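Long-range contacts in glycosyl hydrolase family 2, TIM barrel domain protein (Faecalibacterium prausnitzii A2-165, PDB 6ED2), which probably hydrolyses beta-D-glucuronides, as a TIM-barrel glycosyl hydrolase of family 2 from a human gut bacterium: residues A[379-384]-A[438-443]; A[448-453]-A[482-487]; A[471-476]-A[493-498]; A[487-492]-A[527-532]; A[531-536]-A[572-577]. All blocks are in the same frame, centred on the assembly; numbering follows the deposited sequence.

Contact 1. Residues A[379-384]-A[438-443]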
# COMPACT_ATOMS: atom_id res chain seq x y z
N PRO A 379 22.35 19.17 -19.65
CA PRO A 379 22.35 18.88 -18.20
C PRO A 379 22.83 20.03 -17.32
O PRO A 379 23.53 19.81 -16.32
CB PRO A 379 23.29 17.67 -18.08
CG PRO A 379 23.51 17.18 -19.49
CD PRO A 379 23.39 18.39 -20.35
N ALA A 380 22.42 21.26 -17.64
CA ALA A 380 22.83 22.45 -16.89
C ALA A 380 21.90 22.65 -15.69
O ALA A 380 21.09 23.59 -15.60
CB ALA A 380 22.83 23.68 -17.79
N VAL A 381 22.02 21.73 -14.74
CA VAL A 381 21.19 21.71 -13.55
C VAL A 381 22.11 21.61 -12.35
O VAL A 381 23.19 21.03 -12.43
CB VAL A 381 20.16 20.55 -13.59
CG1 VAL A 381 20.88 19.20 -13.67
CG2 VAL A 381 19.20 20.61 -12.38
N GLY A 382 21.67 22.19 -11.23
CA GLY A 382 22.49 22.28 -10.04
C GLY A 382 23.32 23.54 -9.90
O GLY A 382 24.19 23.60 -9.02
N PHE A 383 23.07 24.57 -10.73
CA PHE A 383 23.87 25.79 -10.72
C PHE A 383 23.35 26.73 -9.62
O PHE A 383 22.94 27.86 -9.87
CB PHE A 383 23.83 26.48 -12.08
CG PHE A 383 24.50 25.70 -13.20
CD1 PHE A 383 25.11 24.46 -12.96
CD2 PHE A 383 24.54 26.22 -14.50
CE1 PHE A 383 25.74 23.76 -13.99
CE2 PHE A 383 25.16 25.51 -15.54
CZ PHE A 383 25.77 24.28 -15.29
N MET A 384 23.39 26.22 -8.39
CA MET A 384 22.70 26.84 -7.24
C MET A 384 23.13 26.14 -5.96
O MET A 384 24.29 26.24 -5.55
CB MET A 384 21.17 26.76 -7.41
CG MET A 384 20.34 27.21 -6.20
SD MET A 384 20.77 28.84 -5.53
CE MET A 384 19.21 29.43 -4.86
N LEU A 438 18.23 25.67 -21.86
CA LEU A 438 19.67 25.81 -21.72
C LEU A 438 20.16 25.63 -20.29
O LEU A 438 21.36 25.40 -20.09
CB LEU A 438 20.12 27.18 -22.25
CG LEU A 438 20.42 27.36 -23.74
CD1 LEU A 438 19.42 26.70 -24.63
CD2 LEU A 438 20.49 28.84 -24.10
N LEU A 439 19.27 25.76 -19.30
CA LEU A 439 19.60 25.59 -17.89
C LEU A 439 18.32 25.19 -17.17
O LEU A 439 17.22 25.55 -17.59
CB LEU A 439 20.17 26.86 -17.23
CG LEU A 439 21.29 27.69 -17.87
CD1 LEU A 439 20.69 28.79 -18.71
CD2 LEU A 439 22.20 28.28 -16.80
N ASN A 440 18.47 24.40 -16.09
CA ASN A 440 17.34 24.09 -15.22
C ASN A 440 17.60 24.70 -13.85
O ASN A 440 18.53 24.29 -13.14
CB ASN A 440 17.08 22.59 -15.08
CG ASN A 440 15.85 22.29 -14.21
OD1 ASN A 440 14.70 22.44 -14.65
ND2 ASN A 440 16.08 21.90 -12.96
N GLU A 441 16.78 25.67 -13.48
CA GLU A 441 16.82 26.31 -12.17
C GLU A 441 18.21 26.83 -11.80
O GLU A 441 18.74 26.49 -10.73
CB GLU A 441 16.31 25.34 -11.11
CG GLU A 441 14.85 24.98 -11.26
CD GLU A 441 14.35 24.14 -10.11
OE1 GLU A 441 15.18 23.58 -9.36
OE2 GLU A 441 13.12 24.02 -9.96
N PRO A 442 18.83 27.65 -12.64
CA PRO A 442 20.08 28.30 -12.23
C PRO A 442 19.76 29.43 -11.26
O PRO A 442 18.65 29.96 -11.23
CB PRO A 442 20.64 28.84 -13.55
CG PRO A 442 19.43 29.15 -14.34
CD PRO A 442 18.36 28.14 -13.95
N GLN A 443 20.76 29.78 -10.46
CA GLN A 443 20.63 30.92 -9.55
C GLN A 443 20.77 32.21 -10.38
O GLN A 443 21.79 32.88 -10.36
CB GLN A 443 21.68 30.84 -8.44
CG GLN A 443 21.58 31.95 -7.39
CD GLN A 443 22.65 31.84 -6.29
OE1 GLN A 443 23.74 31.31 -6.50
NE2 GLN A 443 22.31 32.32 -5.11
O HOH W 1 21.22 25.13 -13.03
O HOH W 2 19.58 23.75 -10.05

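Contact 2. Residues A[448-453]-A[482-487]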
# COMPACT_ATOMS: atom_id res chain seq x y z
N GLY A 448 26.86 38.05 -12.15
CA GLY A 448 27.52 37.27 -13.18
C GLY A 448 26.59 36.44 -14.04
O GLY A 448 27.07 35.75 -14.96
N THR A 449 25.28 36.49 -13.78
CA THR A 449 24.32 35.73 -14.58
C THR A 449 24.38 36.15 -16.04
O THR A 449 24.45 35.30 -16.95
CB THR A 449 22.90 35.93 -14.04
OG1 THR A 449 22.78 35.30 -12.76
CG2 THR A 449 21.86 35.41 -15.00
N GLU A 450 24.35 37.47 -16.30
CA GLU A 450 24.31 37.95 -17.68
C GLU A 450 25.57 37.56 -18.44
O GLU A 450 25.49 37.15 -19.60
CB GLU A 450 24.14 39.47 -17.71
CG GLU A 450 22.90 39.98 -17.03
CD GLU A 450 23.19 40.56 -15.65
OE1 GLU A 450 23.84 39.88 -14.80
OE2 GLU A 450 22.76 41.72 -15.43
N GLU A 451 26.74 37.68 -17.81
CA GLU A 451 27.97 37.28 -18.48
C GLU A 451 27.96 35.80 -18.82
O GLU A 451 28.58 35.38 -19.80
CB GLU A 451 29.17 37.63 -17.60
CG GLU A 451 29.42 39.15 -17.39
CD GLU A 451 28.51 39.79 -16.32
OE1 GLU A 451 27.56 39.14 -15.81
OE2 GLU A 451 28.75 40.98 -16.00
N TYR A 452 27.25 34.99 -18.03
CA TYR A 452 27.16 33.56 -18.30
C TYR A 452 26.11 33.27 -19.36
O TYR A 452 26.39 32.55 -20.33
CB TYR A 452 26.85 32.81 -17.00
CG TYR A 452 27.04 31.33 -17.11
CD1 TYR A 452 28.28 30.74 -16.86
CD2 TYR A 452 25.99 30.50 -17.49
CE1 TYR A 452 28.46 29.37 -16.97
CE2 TYR A 452 26.17 29.12 -17.60
CZ TYR A 452 27.41 28.57 -17.35
OH TYR A 452 27.59 27.23 -17.48
N PHE A 453 24.91 33.85 -19.23
CA PHE A 453 23.80 33.52 -20.12
C PHE A 453 24.03 34.02 -21.54
O PHE A 453 23.65 33.34 -22.51
CB PHE A 453 22.48 34.12 -19.60
CG PHE A 453 21.83 33.33 -18.49
CD1 PHE A 453 20.44 33.22 -18.44
CD2 PHE A 453 22.58 32.73 -17.49
CE1 PHE A 453 19.83 32.52 -17.41
CE2 PHE A 453 21.98 32.04 -16.46
CZ PHE A 453 20.61 31.93 -16.41
N THR A 482 13.58 40.37 -10.07
CA THR A 482 14.94 40.12 -9.62
C THR A 482 15.74 39.19 -10.54
O THR A 482 16.97 39.15 -10.44
CB THR A 482 14.95 39.53 -8.20
OG1 THR A 482 14.37 38.22 -8.21
CG2 THR A 482 14.17 40.41 -7.23
N SER A 483 15.08 38.45 -11.43
CA SER A 483 15.80 37.52 -12.30
C SER A 483 16.64 38.30 -13.31
O SER A 483 16.10 39.08 -14.11
CB SER A 483 14.84 36.60 -13.04
OG SER A 483 15.52 35.91 -14.09
N LYS A 484 17.96 38.09 -13.27
CA LYS A 484 18.85 38.66 -14.27
C LYS A 484 18.88 37.86 -15.56
O LYS A 484 19.45 38.33 -16.55
CB LYS A 484 20.26 38.77 -13.73
CG LYS A 484 20.36 39.65 -12.49
CD LYS A 484 21.71 39.45 -11.82
CE LYS A 484 22.23 40.74 -11.26
NZ LYS A 484 21.48 41.10 -10.03
N GLY A 485 18.30 36.66 -15.57
CA GLY A 485 18.41 35.83 -16.75
C GLY A 485 17.18 35.82 -17.62
O GLY A 485 17.29 35.50 -18.81
N GLN A 486 16.00 36.17 -17.07
CA GLN A 486 14.78 35.92 -17.83
C GLN A 486 14.76 36.67 -19.16
O GLN A 486 14.17 36.19 -20.13
CB GLN A 486 13.54 36.28 -17.01
CG GLN A 486 13.44 37.74 -16.59
CD GLN A 486 12.75 38.60 -17.63
OE1 GLN A 486 12.10 38.10 -18.56
NE2 GLN A 486 12.90 39.93 -17.50
N ARG A 487 15.42 37.84 -19.24
CA ARG A 487 15.34 38.63 -20.47
C ARG A 487 15.97 37.93 -21.67
O ARG A 487 15.65 38.28 -22.81
CB ARG A 487 15.98 40.02 -20.26
CG ARG A 487 17.49 40.04 -20.10
CD ARG A 487 18.02 41.50 -20.12
NE ARG A 487 19.43 41.60 -19.70
CZ ARG A 487 20.45 41.62 -20.56
NH1 ARG A 487 20.23 41.54 -21.87
NH2 ARG A 487 21.70 41.71 -20.12
O HOH W 3 19.77 41.01 -16.92
O HOH W 4 22.22 42.88 -17.78

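Contact 3. Residues A[471-476]-A[493-498]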
# COMPACT_ATOMS: atom_id res chain seq x y z
N THR A 471 14.92 28.67 -24.12
CA THR A 471 14.35 28.91 -22.80
C THR A 471 15.30 28.36 -21.75
O THR A 471 16.35 27.79 -22.07
CB THR A 471 12.94 28.27 -22.66
OG1 THR A 471 12.27 28.82 -21.52
CG2 THR A 471 13.04 26.74 -22.49
N TYR A 472 14.94 28.55 -20.49
CA TYR A 472 15.58 27.90 -19.35
C TYR A 472 14.55 27.96 -18.24
O TYR A 472 13.66 28.80 -18.26
CB TYR A 472 16.87 28.59 -18.94
CG TYR A 472 16.67 29.85 -18.11
CD1 TYR A 472 16.78 29.81 -16.71
CD2 TYR A 472 16.39 31.08 -18.72
CE1 TYR A 472 16.61 30.96 -15.94
CE2 TYR A 472 16.22 32.23 -17.96
CZ TYR A 472 16.34 32.18 -16.58
OH TYR A 472 16.17 33.33 -15.85
N THR A 473 14.64 27.05 -17.28
CA THR A 473 13.57 27.00 -16.29
C THR A 473 13.95 27.83 -15.07
O THR A 473 15.08 27.79 -14.59
CB THR A 473 13.24 25.56 -15.89
OG1 THR A 473 14.35 24.99 -15.19
CG2 THR A 473 12.92 24.73 -17.12
N VAL A 474 12.97 28.58 -14.57
CA VAL A 474 13.21 29.62 -13.57
C VAL A 474 12.94 29.06 -12.18
O VAL A 474 11.85 28.54 -11.92
CB VAL A 474 12.35 30.86 -13.85
CG1 VAL A 474 12.61 31.94 -12.80
CG2 VAL A 474 12.62 31.37 -15.27
N LEU A 475 13.93 29.17 -11.31
CA LEU A 475 13.83 28.83 -9.89
C LEU A 475 12.74 29.66 -9.21
O LEU A 475 12.42 30.78 -9.64
CB LEU A 475 15.16 29.12 -9.21
CG LEU A 475 15.97 27.99 -8.61
CD1 LEU A 475 17.01 28.59 -7.70
CD2 LEU A 475 15.06 27.04 -7.86
N MET A 476 12.22 29.14 -8.10
CA MET A 476 11.14 29.82 -7.38
C MET A 476 11.63 31.09 -6.70
O MET A 476 10.83 32.03 -6.49
CB MET A 476 10.51 28.88 -6.35
CG MET A 476 9.29 28.11 -6.89
SD MET A 476 8.09 27.54 -5.63
CE MET A 476 6.98 28.97 -5.50
N SER A 493 9.95 29.78 -18.92
CA SER A 493 9.55 28.50 -18.34
C SER A 493 9.67 28.59 -16.83
O SER A 493 10.77 28.82 -16.31
CB SER A 493 10.43 27.35 -18.85
OG SER A 493 10.36 27.22 -20.26
N LEU A 494 8.56 28.40 -16.12
CA LEU A 494 8.56 28.52 -14.67
C LEU A 494 8.42 27.15 -14.02
O LEU A 494 7.62 26.32 -14.46
CB LEU A 494 7.43 29.44 -14.19
CG LEU A 494 7.46 30.92 -14.60
CD1 LEU A 494 6.32 31.68 -13.91
CD2 LEU A 494 8.81 31.59 -14.29
N ASN A 495 9.20 26.93 -12.96
CA ASN A 495 9.00 25.82 -12.03
C ASN A 495 8.39 26.40 -10.76
O ASN A 495 9.08 27.07 -9.99
CB ASN A 495 10.32 25.11 -11.71
CG ASN A 495 10.94 24.42 -12.94
OD1 ASN A 495 10.38 24.43 -14.04
ND2 ASN A 495 12.10 23.83 -12.73
N ARG A 496 7.10 26.15 -10.53
CA ARG A 496 6.40 26.77 -9.42
C ARG A 496 5.64 25.74 -8.60
O ARG A 496 5.02 24.82 -9.15
CB ARG A 496 5.45 27.85 -9.91
CG ARG A 496 6.16 29.13 -10.37
CD ARG A 496 7.07 29.65 -9.28
NE ARG A 496 7.79 30.86 -9.66
CZ ARG A 496 8.99 30.88 -10.23
NH1 ARG A 496 9.63 29.75 -10.51
NH2 ARG A 496 9.56 32.04 -10.52
N TYR A 497 5.68 25.90 -7.28
CA TYR A 497 5.13 24.96 -6.32
C TYR A 497 4.34 25.69 -5.25
O TYR A 497 4.48 25.43 -4.04
CB TYR A 497 6.23 24.13 -5.69
CG TYR A 497 6.86 23.16 -6.66
CD1 TYR A 497 6.21 21.98 -7.00
CD2 TYR A 497 8.09 23.44 -7.25
CE1 TYR A 497 6.79 21.08 -7.89
CE2 TYR A 497 8.67 22.55 -8.14
CZ TYR A 497 8.02 21.37 -8.46
OH TYR A 497 8.59 20.50 -9.35
N TYR A 498 3.50 26.64 -5.67
CA TYR A 498 2.59 27.33 -4.77
C TYR A 498 1.54 26.34 -4.28
O TYR A 498 0.68 25.89 -5.05
CB TYR A 498 1.94 28.51 -5.48
CG TYR A 498 2.84 29.73 -5.60
CD1 TYR A 498 3.17 30.48 -4.47
CD2 TYR A 498 3.35 30.13 -6.83
CE1 TYR A 498 3.99 31.60 -4.57
CE2 TYR A 498 4.16 31.24 -6.95
CZ TYR A 498 4.48 31.98 -5.82
OH TYR A 498 5.28 33.09 -5.93
O HOH W 5 12.76 31.18 -18.81
O HOH W 6 11.74 26.24 -8.44

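Contact 4. Residues A[487-492]-A[527-532]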
# COMPACT_ATOMS: atom_id res chain seq x y z
N ARG A 487 15.42 37.84 -19.24
CA ARG A 487 15.34 38.63 -20.47
C ARG A 487 15.97 37.93 -21.67
O ARG A 487 15.65 38.28 -22.81
CB ARG A 487 15.98 40.02 -20.26
CG ARG A 487 17.49 40.04 -20.10
CD ARG A 487 18.02 41.50 -20.12
NE ARG A 487 19.43 41.60 -19.70
CZ ARG A 487 20.45 41.62 -20.56
NH1 ARG A 487 20.23 41.54 -21.87
NH2 ARG A 487 21.70 41.71 -20.12
N PHE A 488 16.83 36.92 -21.44
CA PHE A 488 17.45 36.20 -22.55
C PHE A 488 16.53 35.17 -23.20
O PHE A 488 16.79 34.76 -24.33
CB PHE A 488 18.72 35.49 -22.09
CG PHE A 488 19.79 36.41 -21.66
CD1 PHE A 488 20.64 36.98 -22.60
CD2 PHE A 488 19.95 36.74 -20.32
CE1 PHE A 488 21.64 37.84 -22.20
CE2 PHE A 488 20.95 37.60 -19.92
CZ PHE A 488 21.80 38.16 -20.86
N ALA A 489 15.46 34.76 -22.52
CA ALA A 489 14.62 33.66 -22.97
C ALA A 489 13.64 34.10 -24.05
O ALA A 489 13.04 35.18 -23.94
CB ALA A 489 13.87 33.06 -21.79
N ASP A 490 13.47 33.27 -25.09
CA ASP A 490 12.44 33.53 -26.10
C ASP A 490 11.05 33.22 -25.58
O ASP A 490 10.05 33.74 -26.10
CB ASP A 490 12.71 32.71 -27.37
CG ASP A 490 14.09 32.96 -27.96
OD1 ASP A 490 14.52 34.14 -28.06
OD2 ASP A 490 14.75 31.98 -28.35
N PHE A 491 10.95 32.33 -24.61
CA PHE A 491 9.71 32.12 -23.88
C PHE A 491 10.15 31.73 -22.49
O PHE A 491 11.24 31.18 -22.31
CB PHE A 491 8.79 31.07 -24.54
CG PHE A 491 9.38 29.66 -24.61
CD1 PHE A 491 9.12 28.74 -23.60
CD2 PHE A 491 10.15 29.26 -25.68
CE1 PHE A 491 9.64 27.45 -23.65
CE2 PHE A 491 10.69 27.96 -25.74
CZ PHE A 491 10.42 27.06 -24.73
N VAL A 492 9.36 32.11 -21.50
CA VAL A 492 9.73 31.89 -20.11
C VAL A 492 9.15 30.55 -19.66
O VAL A 492 8.01 30.22 -20.00
CB VAL A 492 9.26 33.07 -19.24
CG1 VAL A 492 9.48 32.77 -17.77
CG2 VAL A 492 10.05 34.34 -19.63
N HIS A 527 6.45 41.04 -22.17
CA HIS A 527 6.44 41.83 -23.40
C HIS A 527 6.13 40.96 -24.62
O HIS A 527 6.89 40.89 -25.59
CB HIS A 527 7.76 42.59 -23.58
CG HIS A 527 8.19 43.34 -22.36
ND1 HIS A 527 7.37 44.23 -21.71
CD2 HIS A 527 9.35 43.32 -21.66
CE1 HIS A 527 8.00 44.73 -20.66
NE2 HIS A 527 9.20 44.18 -20.60
N GLY A 528 4.98 40.29 -24.56
CA GLY A 528 4.49 39.50 -25.66
C GLY A 528 4.92 38.04 -25.66
O GLY A 528 4.25 37.22 -26.29
N ARG A 529 5.99 37.69 -24.94
CA ARG A 529 6.54 36.34 -24.97
C ARG A 529 5.57 35.32 -24.35
O ARG A 529 4.94 35.61 -23.32
CB ARG A 529 7.87 36.29 -24.22
CG ARG A 529 9.04 36.95 -24.96
CD ARG A 529 10.30 37.00 -24.10
NE ARG A 529 10.13 37.78 -22.87
CZ ARG A 529 10.92 37.67 -21.81
NH1 ARG A 529 11.93 36.79 -21.79
NH2 ARG A 529 10.71 38.42 -20.74
N PRO A 530 5.45 34.12 -24.92
CA PRO A 530 4.76 33.03 -24.21
C PRO A 530 5.45 32.68 -22.91
O PRO A 530 6.67 32.81 -22.76
CB PRO A 530 4.81 31.85 -25.20
CG PRO A 530 5.27 32.41 -26.50
CD PRO A 530 6.01 33.68 -26.21
N LEU A 531 4.66 32.27 -21.94
CA LEU A 531 5.16 31.65 -20.72
C LEU A 531 4.57 30.25 -20.63
O LEU A 531 3.40 30.04 -20.97
CB LEU A 531 4.79 32.49 -19.49
CG LEU A 531 5.37 32.09 -18.13
CD1 LEU A 531 5.67 33.34 -17.25
CD2 LEU A 531 4.43 31.12 -17.41
N ILE A 532 5.38 29.29 -20.20
CA ILE A 532 4.91 27.95 -19.91
C ILE A 532 5.38 27.57 -18.53
O ILE A 532 6.33 28.14 -17.98
CB ILE A 532 5.38 26.90 -20.93
CG1 ILE A 532 6.86 26.59 -20.74
CG2 ILE A 532 5.09 27.34 -22.34
CD1 ILE A 532 7.30 25.41 -21.60

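Contact 5. Residues A[531-536]-A[572-577]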
# COMPACT_ATOMS: atom_id res chain seq x y z
N LEU A 531 4.66 32.27 -21.94
CA LEU A 531 5.16 31.65 -20.72
C LEU A 531 4.57 30.25 -20.63
O LEU A 531 3.40 30.04 -20.97
CB LEU A 531 4.79 32.49 -19.49
CG LEU A 531 5.37 32.09 -18.13
CD1 LEU A 531 5.67 33.34 -17.25
CD2 LEU A 531 4.43 31.12 -17.41
N ILE A 532 5.38 29.29 -20.20
CA ILE A 532 4.91 27.95 -19.91
C ILE A 532 5.38 27.57 -18.53
O ILE A 532 6.33 28.14 -17.98
CB ILE A 532 5.38 26.90 -20.93
CG1 ILE A 532 6.86 26.59 -20.74
CG2 ILE A 532 5.09 27.34 -22.34
CD1 ILE A 532 7.30 25.41 -21.60
N PHE A 533 4.70 26.58 -17.96
CA PHE A 533 5.14 25.97 -16.72
C PHE A 533 5.83 24.65 -17.04
O PHE A 533 5.28 23.81 -17.76
CB PHE A 533 3.96 25.80 -15.76
CG PHE A 533 3.48 27.11 -15.20
CD1 PHE A 533 4.00 27.59 -14.00
CD2 PHE A 533 2.57 27.89 -15.90
CE1 PHE A 533 3.58 28.82 -13.51
CE2 PHE A 533 2.13 29.11 -15.40
CZ PHE A 533 2.65 29.58 -14.21
N THR A 534 7.04 24.51 -16.55
CA THR A 534 7.80 23.30 -16.77
C THR A 534 7.88 22.41 -15.54
O THR A 534 8.31 21.26 -15.66
CB THR A 534 9.22 23.64 -17.26
OG1 THR A 534 9.70 24.77 -16.53
CG2 THR A 534 9.20 23.97 -18.75
N GLU A 535 7.49 22.91 -14.37
CA GLU A 535 7.32 22.06 -13.20
C GLU A 535 6.22 22.62 -12.32
O GLU A 535 6.04 23.84 -12.22
CB GLU A 535 8.59 21.91 -12.35
CG GLU A 535 9.70 21.21 -13.07
CD GLU A 535 10.84 20.87 -12.19
OE1 GLU A 535 10.64 20.82 -10.95
OE2 GLU A 535 11.94 20.63 -12.75
N TYR A 536 5.51 21.71 -11.66
CA TYR A 536 4.51 21.92 -10.63
C TYR A 536 3.93 20.55 -10.28
O TYR A 536 4.01 19.60 -11.08
CB TYR A 536 3.41 22.89 -11.07
CG TYR A 536 2.50 22.42 -12.20
CD1 TYR A 536 1.18 22.03 -11.92
CD2 TYR A 536 2.92 22.40 -13.52
CE1 TYR A 536 0.33 21.62 -12.93
CE2 TYR A 536 2.07 22.01 -14.54
CZ TYR A 536 0.77 21.62 -14.24
OH TYR A 536 -0.10 21.22 -15.24
N ASP A 572 -3.63 35.02 -20.42
CA ASP A 572 -3.57 34.72 -21.85
C ASP A 572 -2.16 34.35 -22.31
O ASP A 572 -2.01 33.68 -23.34
CB ASP A 572 -4.11 35.91 -22.67
CG ASP A 572 -3.06 37.04 -22.88
OD1 ASP A 572 -2.49 37.56 -21.88
OD2 ASP A 572 -2.80 37.41 -24.06
N PHE A 573 -1.14 34.76 -21.56
CA PHE A 573 0.23 34.48 -21.99
C PHE A 573 0.72 33.10 -21.57
O PHE A 573 1.78 32.67 -22.06
CB PHE A 573 1.19 35.56 -21.45
CG PHE A 573 1.12 35.77 -19.95
CD1 PHE A 573 1.75 34.89 -19.07
CD2 PHE A 573 0.45 36.87 -19.43
CE1 PHE A 573 1.71 35.10 -17.70
CE2 PHE A 573 0.40 37.08 -18.05
CZ PHE A 573 1.04 36.20 -17.19
N VAL A 574 -0.01 32.38 -20.72
CA VAL A 574 0.39 31.02 -20.35
C VAL A 574 0.02 30.12 -21.52
O VAL A 574 -1.16 29.93 -21.83
CB VAL A 574 -0.27 30.55 -19.05
CG1 VAL A 574 0.07 29.08 -18.81
CG2 VAL A 574 0.19 31.41 -17.87
N GLN A 575 1.04 29.56 -22.18
CA GLN A 575 0.81 28.82 -23.41
C GLN A 575 1.24 27.36 -23.30
O GLN A 575 1.30 26.66 -24.32
CB GLN A 575 1.52 29.50 -24.58
CG GLN A 575 0.89 30.83 -24.95
CD GLN A 575 -0.49 30.66 -25.54
OE1 GLN A 575 -0.69 29.82 -26.41
NE2 GLN A 575 -1.46 31.46 -25.09
N GLY A 576 1.52 26.88 -22.10
CA GLY A 576 1.89 25.49 -21.96
C GLY A 576 1.96 25.07 -20.51
O GLY A 576 2.32 25.88 -19.64
N GLU A 577 1.62 23.81 -20.24
CA GLU A 577 1.73 23.23 -18.90
C GLU A 577 2.42 21.88 -19.02
O GLU A 577 1.89 20.96 -19.65
CB GLU A 577 0.35 23.08 -18.24
CG GLU A 577 -0.69 22.40 -19.12
CD GLU A 577 -2.11 22.60 -18.61
OE1 GLU A 577 -2.63 23.75 -18.69
OE2 GLU A 577 -2.70 21.62 -18.12

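Contact 1. Residues A[379-384]-A[438-443]
Asn440 N donates to Ala380 O across 2.8 Å in a nearly straight bond (171° at the hydrogen), and Gln443 N reaches Phe383 O at 3.0 Å. Between these two bonds, water joins the backbones: one molecule donates to Ala380 O and Asn440 O and accepts from Phe383 N, and a second links Gly382 N with Glu441 O. Ala380 CB sits 3.2 Å from Leu438 O. Val381 and Asn440 lie side by side, with Val381 CG2 3.4 Å from Asn440 ND2. With its CG anti to the carbonyl carbon (chi1 -66°), the Phe383 ring folds back over the carbonyl carbon of Ala380, while its CD2 meets Leu439 CD2 at 3.9 Å. Strand 433-440 of the TIM barrel here runs out alongside the loop that follows its parallel neighbour 373-377. Past the second of the two bonds, Met384 bends at chi2 and lays SD across the extended Gln443, 3.6 Å from Gln443 CD. The far end of that side chain is held by Phe403 N, which donates to Gln443 OE1. With an alanine in its place, Phe403 N would probably lose its acceptor and the Met384 sulfur most of the chain it lies across. Farther out, Arg353 and Thr473 hold Asn440 OD1, and Asn495 ND2 donates to Glu441 OE2. A glycerol, probably from the crystallisation liquor, hydrogen-bonds to Asn440 ND2 and Glu441 OE2.

Contact 2. Residues A[448-453]-A[482-487]
Lys484 and Glu450 bury the most surface here, yet a carboxylate oxygen meets the lysine's methylenes, not its ammonium. Glu450 OE1 rests against the lysine stem, 3.7 Å from Lys484 CD. Bends at chi3 and chi4 carry the ammonium off, so that Lys484 NZ stays 5.5 Å from Glu450 OE1. The carboxylate instead reaches Arg487 through water: one molecule donates to Glu450 OE2 and accepts from Arg487 NH2, and another joins Lys484 O to Arg487 NE with a weak bond to the same OE2. A leucine in place of Glu450 would probably break this water bridge and leave Arg487 without its nearby negative charge. Gly485 CA packs against Phe453, 3.7 Å from Phe453 CE1, where a beta carbon would collide. Ser483 OG accepts from Gly485 N and Gln486 N, an ST turn and an ST motif that shape this bend. The first turn of helix 449-463 is thus covered by the loop between strands 470-474 and 492-495, and Phe453 goes on to meet Tyr472 of strand 470-474 edge-to-face.

Contact 3. Residues A[471-476]-A[493-498]
Met476 is the main bump, reaching along the groove beside Arg496, Tyr497 and Tyr498. Its CE lies over the face of the Tyr498 ring in a CH-pi contact, 3.8 Å from the centroid and 8° off the normal. Just before it, SD lies at the edge of the Tyr497 ring and takes a weak bond from Tyr497 N. Arg496, bent at chi2 (-54°), turns its guanidinium back into a slot, with Leu494 CD2 over one face and Met476 CA over the other. Two donors grip Val474 O: Asn495 N in the carbonyl plane at 3.3 Å, and Arg496 NH1 from above it at 2.9 Å. NH1 also donates to Asn495 O, and NH2 forms a salt bridge with Glu518 of helix 508-525. Val474 lies beside Leu494, its CB 3.6 Å from Leu494 CD2. At the start of the strands Ser493 OG donates to Thr471 OG1 at 2.8 Å, which itself hydrogen-bonds to Phe491 O. Such adjacent parallel strands are those of a TIM barrel, but no alpha helix separates 470-474 from 492-495, a departure from the regular beta-alpha alternation.

Contact 4. Residues A[487-492]-A[527-532]
A bend at chi3 (-62°) in Arg529 swings its guanidinium back to Ala489, where NH1 donates to Ala489 O at 2.9 Å with the oxygen close to the guanidinium plane. In Phe491, CG stands between the backbone N and the carbonyl carbon (chi1 63°), placing the ring beside Ile532, its CE1 3.7 Å from Ile532 CD1. Val492 has CG2 over one face of the Arg529 guanidinium, 3.8 Å from Arg529 NH1, and its other methyl, CG1, lies 3.9 Å from Leu531 CD1. The backbones join as parallel strands round Val492: its N donates to Pro530 O at 3.1 Å, and its O accepts from Ile532 N at 2.8 Å, nearly along the C=O axis. Phe491 CB, meanwhile, packs on Pro530 O at 3.3 Å. Arg529 is gripped elsewhere too: NH2 by Gln486 OE1 and Val525 O, NE by Leu526 O. Its positive charge thus lies at the carboxyl end of helix 508-525, where the helix dipole is likely to suit it. Trp522 of that helix covers Val492 and Leu531 from outside the barrel, while Phe307 of strand 306-309 packs against Phe491, Pro530 and Ile532 at the N-terminal ends of strands 492-495 and 531-535.

Contact 5. Residues A[531-536]-A[572-577]
Strands 531-535 and 574-580 are the two parallel strands of a beta-alpha-beta unit of the TIM barrel, with helix 554-570 crossing between them, and they pair from Leu531 to Phe533. Leu531 N donates to Phe573 O, and Leu531 O accepts from Gln575 N at 2.7 Å. Phe533 N reaches Gly576 O at 3.0 Å from above the carbonyl plane. The pairing slips by one residue between Val574 and Gly576. Gly576 lies under Ile532 CG2, which is 3.7 Å from its CA; a beta carbon there would collide with this methyl. Beyond the backbone, the Phe533 ring turns its edge to Val574, with CE2 3.9 Å from Val574 CG2. The Phe573 ring likewise offers its edge to Leu531 CB. With CG between the backbone N and the carbonyl carbon (chi1 67°), Tyr536 brings its OH 3.6 Å from Glu577 CB, its ring perpendicular to the carboxylate, and bonds to His565 of helix 554-570. Glu577 is held by Tyr315, Arg618 and Trp619. Met519 of helix 508-525 packs on Phe533 and Phe573, and strand 492-495 lies along the other edge of 531-535.

How the contacts relate
Contacts 3, 4 and 5 join neighbouring strands of the barrel sheet, contact 1 sets the loop after strand 373-377 against the end of strand 433-440, and contact 2 covers the outside. Contacts 4 and 5 share Leu531 and Ile532; contacts 2 and 4 share Arg487. Contacts 3 and 5 have centres about 9 Å apart and are tied by Asn495 OD1 to Thr534 OG1 and Tyr497 OH to Glu535 OE1, both 2.6 Å. At the carboxyl ends of the strands Glu441 OE2 comes within 4.2 Å of Glu535 OE1, and each hydrogen-bonds to a glycerol. This cluster fits the pocket expected of a family 2 barrel. A magnesium ion lies about 7 Å from the side chain of Asn440; the Thr239 and Glu241 magnesium site is away from all five contacts.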